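Local coordinates for alginate lyase (Paenibacillus sp. FPU-7, PDB 6KFN), which probably depolymerises alginate by beta-elimination, cleaving the glycosidic bonds of its mannuronate-containing chains, at residues L109-V119 with H134-F145. Numbering follows the deposited sequence.
Sequences LEIYDIGDEGV and HIYNTGLIEAGF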
ATOM      1  N   LEU A 109      -9.984  -2.331   5.272  1.00  5.56           N
ATOM      2  CA  LEU A 109      -9.829  -3.370   4.284  1.00  5.54           C
ATOM      3  C   LEU A 109      -8.939  -4.499   4.790  1.00  5.57           C
ATOM      4  O   LEU A 109      -8.036  -4.302   5.603  1.00  6.59           O
ATOM      5  CB  LEU A 109      -9.243  -2.800   2.994  1.00  5.66           C
ATOM      6  CG  LEU A 109      -9.966  -1.574   2.427  1.00  5.99           C
ATOM      7  CD1 LEU A 109      -9.426  -1.262   1.053  1.00  6.73           C
ATOM      8  CD2 LEU A 109     -11.475  -1.788   2.365  1.00  6.31           C
ATOM      9  N   GLU A 110      -9.184  -5.680   4.249  1.00  5.24           N
ATOM     10  CA  GLU A 110      -8.348  -6.851   4.483  1.00  5.53           C
ATOM     11  C   GLU A 110      -7.992  -7.411   3.111  1.00  5.48           C
ATOM     12  O   GLU A 110      -8.887  -7.883   2.407  1.00  6.60           O
ATOM     13  CB  GLU A 110      -9.096  -7.860   5.359  1.00  7.07           C
ATOM     14  CG  GLU A 110      -8.280  -9.064   5.739  1.00  9.41           C
ATOM     15  CD  GLU A 110      -9.025 -10.120   6.548  1.00 10.16           C
ATOM     16  OE1 GLU A 110     -10.118  -9.848   7.043  1.00 13.56           O
ATOM     17  OE2 GLU A 110      -8.485 -11.237   6.648  1.00 12.09           O
ATOM     18  N   ILE A 111      -6.706  -7.319   2.736  1.00  5.20           N
ATOM     19  CA  ILE A 111      -6.257  -7.601   1.379  1.00  5.35           C
ATOM     20  C   ILE A 111      -5.220  -8.717   1.484  1.00  5.09           C
ATOM     21  O   ILE A 111      -4.217  -8.546   2.187  1.00  6.13           O
ATOM     22  CB  ILE A 111      -5.657  -6.351   0.723  1.00  5.71           C
ATOM     23  CG1 ILE A 111      -6.690  -5.221   0.722  1.00  6.69           C
ATOM     24  CG2 ILE A 111      -5.128  -6.673  -0.662  1.00  6.63           C
ATOM     25  CD1 ILE A 111      -6.147  -3.899   0.273  1.00  8.89           C
ATOM     26  N   TYR A 112      -5.473  -9.850   0.827  1.00  5.30           N
ATOM     27  CA  TYR A 112      -4.647 -11.022   1.093  1.00  5.80           C
ATOM     28  C   TYR A 112      -4.758 -12.026  -0.032  1.00  5.31           C
ATOM     29  O   TYR A 112      -5.732 -12.068  -0.790  1.00  5.85           O
ATOM     30  CB  TYR A 112      -5.084 -11.696   2.432  1.00  7.06           C
ATOM     31  CG  TYR A 112      -6.541 -12.132   2.422  1.00  7.69           C
ATOM     32  CD1 TYR A 112      -7.549 -11.210   2.698  1.00  8.94           C
ATOM     33  CD2 TYR A 112      -6.937 -13.410   2.063  1.00 14.45           C
ATOM     34  CE1 TYR A 112      -8.870 -11.517   2.637  1.00 15.37           C
ATOM     35  CE2 TYR A 112      -8.333 -13.742   1.992  1.00 19.08           C
ATOM     36  CZ  TYR A 112      -9.272 -12.755   2.280  1.00 17.84           C
ATOM     37  OH  TYR A 112     -10.653 -12.956   2.244  1.00 22.72           O
ATOM     38  N   ASP A 113      -3.743 -12.893  -0.088  1.00  5.46           N
ATOM     39  CA  ASP A 113      -3.646 -13.965  -1.077  1.00  5.73           C
ATOM     40  C   ASP A 113      -3.666 -13.382  -2.496  1.00  5.78           C
ATOM     41  O   ASP A 113      -4.528 -13.639  -3.333  1.00  6.84           O
ATOM     42  CB  ASP A 113      -4.671 -15.075  -0.882  1.00  6.89           C
ATOM     43  CG  ASP A 113      -4.474 -15.848   0.405  1.00  7.54           C
ATOM     44  OD1 ASP A 113      -3.377 -15.859   0.975  1.00  8.19           O
ATOM     45  OD2 ASP A 113      -5.495 -16.462   0.834  1.00 11.48           O
ATOM     46  N   ILE A 114      -2.629 -12.570  -2.742  1.00  5.64           N
ATOM     47  CA  ILE A 114      -2.448 -11.773  -3.945  1.00  5.40           C
ATOM     48  C   ILE A 114      -1.193 -12.265  -4.667  1.00  5.35           C
ATOM     49  O   ILE A 114      -0.160 -12.529  -4.039  1.00  5.54           O
ATOM     50  CB  ILE A 114      -2.308 -10.272  -3.564  1.00  5.50           C
ATOM     51  CG1 ILE A 114      -3.532  -9.773  -2.786  1.00  6.97           C
ATOM     52  CG2 ILE A 114      -2.057  -9.428  -4.778  1.00  5.42           C
ATOM     53  CD1 ILE A 114      -4.856  -9.903  -3.502  1.00  7.58           C
ATOM     54  N   GLY A 115      -1.272 -12.375  -5.992  1.00  5.61           N
ATOM     55  CA  GLY A 115      -0.138 -12.895  -6.750  1.00  5.99           C
ATOM     56  C   GLY A 115       1.105 -12.005  -6.710  1.00  5.55           C
ATOM     57  O   GLY A 115       2.226 -12.500  -6.524  1.00  5.83           O
ATOM     58  N   ASP A 116       0.917 -10.702  -6.934  1.00  5.48           N
ATOM     59  CA  ASP A 116       1.957  -9.689  -6.894  1.00  5.39           C
ATOM     60  C   ASP A 116       1.644  -8.754  -5.721  1.00  5.15           C
ATOM     61  O   ASP A 116       1.605  -9.222  -4.580  1.00  5.29           O
ATOM     62  CB  ASP A 116       2.078  -8.976  -8.253  1.00  5.88           C
ATOM     63  CG  ASP A 116       2.609  -9.861  -9.378  1.00  7.76           C
ATOM     64  OD1 ASP A 116       3.045 -11.003  -9.183  1.00  7.98           O
ATOM     65  OD2 ASP A 116       2.596  -9.306 -10.524  1.00 10.24           O
ATOM     66  N   GLU A 117       1.410  -7.457  -5.990  1.00  4.95           N
ATOM     67  CA  GLU A 117       1.371  -6.450  -4.931  1.00  5.03           C
ATOM     68  C   GLU A 117      -0.053  -6.196  -4.431  1.00  4.82           C
ATOM     69  O   GLU A 117      -1.038  -6.230  -5.170  1.00  5.27           O
ATOM     70  CB  GLU A 117       2.070  -5.155  -5.360  1.00  5.57           C
ATOM     71  CG  GLU A 117       1.385  -4.281  -6.409  1.00  5.99           C
ATOM     72  CD  GLU A 117       1.623  -4.629  -7.878  1.00  6.52           C
ATOM     73  OE1 GLU A 117       2.006  -5.779  -8.189  1.00  7.73           O
ATOM     74  OE2 GLU A 117       1.374  -3.754  -8.765  1.00  7.66           O
ATOM     75  N   GLY A 118      -0.148  -5.875  -3.144  1.00  4.73           N
ATOM     76  CA  GLY A 118      -1.438  -5.681  -2.511  1.00  4.75           C
ATOM     77  C   GLY A 118      -2.188  -4.459  -3.013  1.00  4.41           C
ATOM     78  O   GLY A 118      -3.339  -4.570  -3.449  1.00  5.19           O
ATOM     79  N   VAL A 119      -1.562  -3.297  -2.880  1.00  4.36           N
ATOM     80  CA  VAL A 119      -2.144  -2.010  -3.263  1.00  4.60           C
ATOM     81  C   VAL A 119      -1.108  -1.266  -4.077  1.00  5.05           C
ATOM     82  O   VAL A 119       0.051  -1.187  -3.662  1.00  6.69           O
ATOM     83  CB  VAL A 119      -2.562  -1.189  -2.033  1.00  5.69           C
ATOM     84  CG1 VAL A 119      -3.091   0.209  -2.416  1.00  7.66           C
ATOM     85  CG2 VAL A 119      -3.618  -1.955  -1.232  1.00  6.99           C
ATOM     86  N   HIS A 134      -5.426  -4.214   6.799  1.00  5.12           N
ATOM     87  CA  HIS A 134      -4.426  -5.272   6.954  1.00  5.12           C
ATOM     88  C   HIS A 134      -4.158  -5.870   5.594  1.00  4.93           C
ATOM     89  O   HIS A 134      -5.093  -6.343   4.933  1.00  5.88           O
ATOM     90  CB  HIS A 134      -4.933  -6.340   7.921  1.00  5.93           C
ATOM     91  CG  HIS A 134      -3.925  -7.418   8.246  1.00  6.20           C
ATOM     92  ND1 HIS A 134      -4.309  -8.602   8.829  1.00  8.04           N
ATOM     93  CD2 HIS A 134      -2.590  -7.494   8.087  1.00  6.32           C
ATOM     94  CE1 HIS A 134      -3.234  -9.347   9.030  1.00  8.35           C
ATOM     95  NE2 HIS A 134      -2.176  -8.702   8.579  1.00  7.37           N
ATOM     96  N   ILE A 135      -2.877  -5.880   5.185  1.00  4.67           N
ATOM     97  CA  ILE A 135      -2.430  -6.470   3.950  1.00  4.66           C
ATOM     98  C   ILE A 135      -1.468  -7.597   4.313  1.00  4.78           C
ATOM     99  O   ILE A 135      -0.512  -7.366   5.060  1.00  5.16           O
ATOM    100  CB  ILE A 135      -1.712  -5.438   3.050  1.00  4.94           C
ATOM    101  CG1 ILE A 135      -2.643  -4.271   2.717  1.00  5.53           C
ATOM    102  CG2 ILE A 135      -1.157  -6.093   1.814  1.00  5.51           C
ATOM    103  CD1 ILE A 135      -1.933  -3.054   2.159  1.00  6.54           C
ATOM    104  N   TYR A 136      -1.711  -8.804   3.793  1.00  4.54           N
ATOM    105  CA  TYR A 136      -0.855  -9.938   4.115  1.00  4.90           C
ATOM    106  C   TYR A 136      -0.898 -10.919   2.955  1.00  4.95           C
ATOM    107  O   TYR A 136      -1.760 -10.842   2.082  1.00  5.65           O
ATOM    108  CB  TYR A 136      -1.255 -10.563   5.482  1.00  5.08           C
ATOM    109  CG  TYR A 136      -2.649 -11.126   5.569  1.00  5.57           C
ATOM    110  CD1 TYR A 136      -3.740 -10.306   5.849  1.00  6.17           C
ATOM    111  CD2 TYR A 136      -2.876 -12.486   5.446  1.00  6.51           C
ATOM    112  CE1 TYR A 136      -5.019 -10.832   5.976  1.00  7.05           C
ATOM    113  CE2 TYR A 136      -4.141 -13.018   5.570  1.00  7.25           C
ATOM    114  CZ  TYR A 136      -5.218 -12.206   5.843  1.00  7.20           C
ATOM    115  OH  TYR A 136      -6.462 -12.761   5.973  1.00  8.52           O
ATOM    116  N   ASN A 137       0.053 -11.862   2.930  1.00  4.93           N
ATOM    117  CA  ASN A 137       0.055 -12.931   1.923  1.00  5.17           C
ATOM    118  C   ASN A 137      -0.001 -12.369   0.497  1.00  5.18           C
ATOM    119  O   ASN A 137      -0.944 -12.600  -0.263  1.00  5.99           O
ATOM    120  CB  ASN A 137      -1.084 -13.931   2.154  1.00  6.26           C
ATOM    121  CG  ASN A 137      -0.874 -14.747   3.356  1.00  7.77           C
ATOM    122  OD1 ASN A 137       0.104 -14.628   4.062  1.00 11.32           O
ATOM    123  ND2 ASN A 137      -1.890 -15.570   3.663  1.00  9.14           N
ATOM    124  N   THR A 138       1.071 -11.656   0.143  1.00  4.70           N
ATOM    125  CA  THR A 138       1.271 -11.110  -1.206  1.00  5.00           C
ATOM    126  C   THR A 138       2.480 -11.765  -1.840  1.00  5.63           C
ATOM    127  O   THR A 138       3.281 -12.416  -1.168  1.00  8.59           O
ATOM    128  CB  THR A 138       1.461  -9.592  -1.161  1.00  5.20           C
ATOM    129  OG1 THR A 138       2.597  -9.306  -0.351  1.00  6.61           O
ATOM    130  CG2 THR A 138       0.262  -8.867  -0.561  1.00  5.72           C
ATOM    131  N   GLY A 139       2.652 -11.591  -3.149  1.00  5.27           N
ATOM    132  CA  GLY A 139       3.752 -12.224  -3.830  1.00  6.00           C
ATOM    133  C   GLY A 139       3.628 -13.715  -3.977  1.00  6.16           C
ATOM    134  O   GLY A 139       4.656 -14.404  -4.140  1.00  7.92           O
ATOM    135  N   LEU A 140       2.396 -14.241  -4.024  1.00  6.45           N
ATOM    136  CA  LEU A 140       2.181 -15.678  -4.192  0.61  5.98           C
ATOM    137  C   LEU A 140       2.588 -16.173  -5.573  1.00  7.35           C
ATOM    138  O   LEU A 140       2.859 -17.376  -5.730  1.00 10.24           O
ATOM    139  CB  LEU A 140       0.740 -16.048  -3.884  0.61 10.43           C
ATOM    140  CG  LEU A 140       0.248 -15.748  -2.465  0.61 16.81           C
ATOM    141  CD1 LEU A 140      -1.117 -16.397  -2.349  0.61 15.06           C
ATOM    142  CD2 LEU A 140       1.230 -16.232  -1.416  0.61 27.74           C
ATOM    143  N   ILE A 141       2.620 -15.302  -6.566  1.00  6.87           N
ATOM    144  CA  ILE A 141       3.004 -15.647  -7.925  1.00  7.62           C
ATOM    145  C   ILE A 141       4.412 -15.172  -8.230  1.00  7.48           C
ATOM    146  O   ILE A 141       5.220 -15.908  -8.783  1.00  9.71           O
ATOM    147  CB  ILE A 141       1.963 -15.094  -8.925  1.00  8.38           C
ATOM    148  CG1 ILE A 141       0.610 -15.815  -8.744  1.00  9.40           C
ATOM    149  CG2 ILE A 141       2.525 -15.183 -10.385  1.00 11.16           C
ATOM    150  CD1 ILE A 141       0.581 -17.194  -9.243  1.00 13.60           C
ATOM    151  N   GLU A 142       4.735 -13.930  -7.867  1.00  7.09           N
ATOM    152  CA  GLU A 142       6.086 -13.408  -8.031  1.00  7.34           C
ATOM    153  C   GLU A 142       6.519 -12.716  -6.761  1.00  6.69           C
ATOM    154  O   GLU A 142       6.071 -11.598  -6.463  1.00  6.80           O
ATOM    155  CB  GLU A 142       6.178 -12.471  -9.233  1.00  9.00           C
ATOM    156  CG  GLU A 142       7.575 -12.262  -9.738  1.00 23.38           C
ATOM    157  CD  GLU A 142       8.171 -13.556 -10.327  1.00 26.45           C
ATOM    158  OE1 GLU A 142       7.636 -14.061 -11.345  1.00 32.71           O
ATOM    159  OE2 GLU A 142       9.168 -14.017  -9.768  1.00 33.68           O
ATOM    160  N   ALA A 143       7.401 -13.356  -5.992  1.00  6.92           N
ATOM    161  CA  ALA A 143       7.824 -12.812  -4.714  1.00  6.61           C
ATOM    162  C   ALA A 143       8.415 -11.420  -4.873  1.00  6.23           C
ATOM    163  O   ALA A 143       8.179 -10.543  -4.044  1.00  6.37           O
ATOM    164  CB  ALA A 143       8.854 -13.735  -4.062  1.00  7.49           C
ATOM    165  N   GLY A 144       9.205 -11.228  -5.922  1.00  6.77           N
ATOM    166  CA  GLY A 144       9.863  -9.950  -6.125  1.00  6.91           C
ATOM    167  C   GLY A 144       8.951  -8.826  -6.562  1.00  6.71           C
ATOM    168  O   GLY A 144       9.400  -7.670  -6.576  1.00  8.12           O
ATOM    169  N   PHE A 145       7.717  -9.151  -6.907  1.00  6.42           N
ATOM    170  CA  PHE A 145       6.637  -8.190  -7.180  1.00  6.34           C
ATOM    171  C   PHE A 145       5.586  -8.224  -6.075  1.00  5.27           C
ATOM    172  O   PHE A 145       4.441  -7.833  -6.271  1.00  6.21           O
ATOM    173  CB  PHE A 145       5.969  -8.512  -8.534  1.00  8.55           C
ATOM    174  CG  PHE A 145       6.860  -8.464  -9.748  1.00  9.44           C
ATOM    175  CD1 PHE A 145       8.048  -7.734  -9.800  1.00 12.18           C
ATOM    176  CD2 PHE A 145       6.470  -9.132 -10.887  1.00 12.26           C
ATOM    177  CE1 PHE A 145       8.823  -7.674 -10.931  1.00 18.38           C
ATOM    178  CE2 PHE A 145       7.271  -9.100 -12.024  1.00 18.49           C
ATOM    179  CZ  PHE A 145       8.449  -8.355 -12.035  1.00 19.42           C
TER
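With CG held between the backbone N and the carbonyl carbon in both tyrosines (chi1 59° in Tyr112, 62° in Tyr136), the two side chains run alongside each other and point the same way. Their near-parallel rings are slid so far apart that they barely overlap; instead Tyr112 CB sits over the face of the Tyr136 ring, 3.5 Å from its centroid, in a CH-pi contact, and the Tyr136 hydroxyl lies above the rim of the Tyr112 ring. Glu110 is fully extended and brings its carboxylate to the edge of the Tyr136 ring, where OE2 accepts a hydrogen bond from Tyr136 OH through its anti lone pair at 2.6 Å, helping to fix the position of the phenol.

Beneath these side chains, strands 110-112 and 134-136 are parallel and in register, joined by backbone bonds such as Ile111 N to His134 O (2.9 Å). On the opposite face Ile111 and Ile135 lie against each other in the interior, Ile111 CB meeting Ile135 CG1, and Ile135 CD1 reaches Val119 CG2 at 3.9 Å. The register continues at Asp113 and Asn137, where the chain turns a corner: Asn137 ND2 donates to Asp113 OD1 at 3.1 Å, with amide and carboxylate planes only 12° apart, and Asn137 O receives Ile114 N.

Further on, amides of residues 139-142 gather on the carbonyls of Ile114, Gly115 and Asp116. Gly115 O takes two bonds, from Ile141 N at 2.8 Å, on a lone pair in the carbonyl plane, and from Glu142 N. Phe145 CB packs against Asp116 CG at 3.7 Å, while Asp116 OD2 forms a salt bridge with Lys94, which also pairs with Glu117. Parallel strands of consecutive coils paired in register, with Ile111 and Ile135 aligned in the interior, are characteristic of the right-handed parallel beta-helix of pectate-lyase-like proteins.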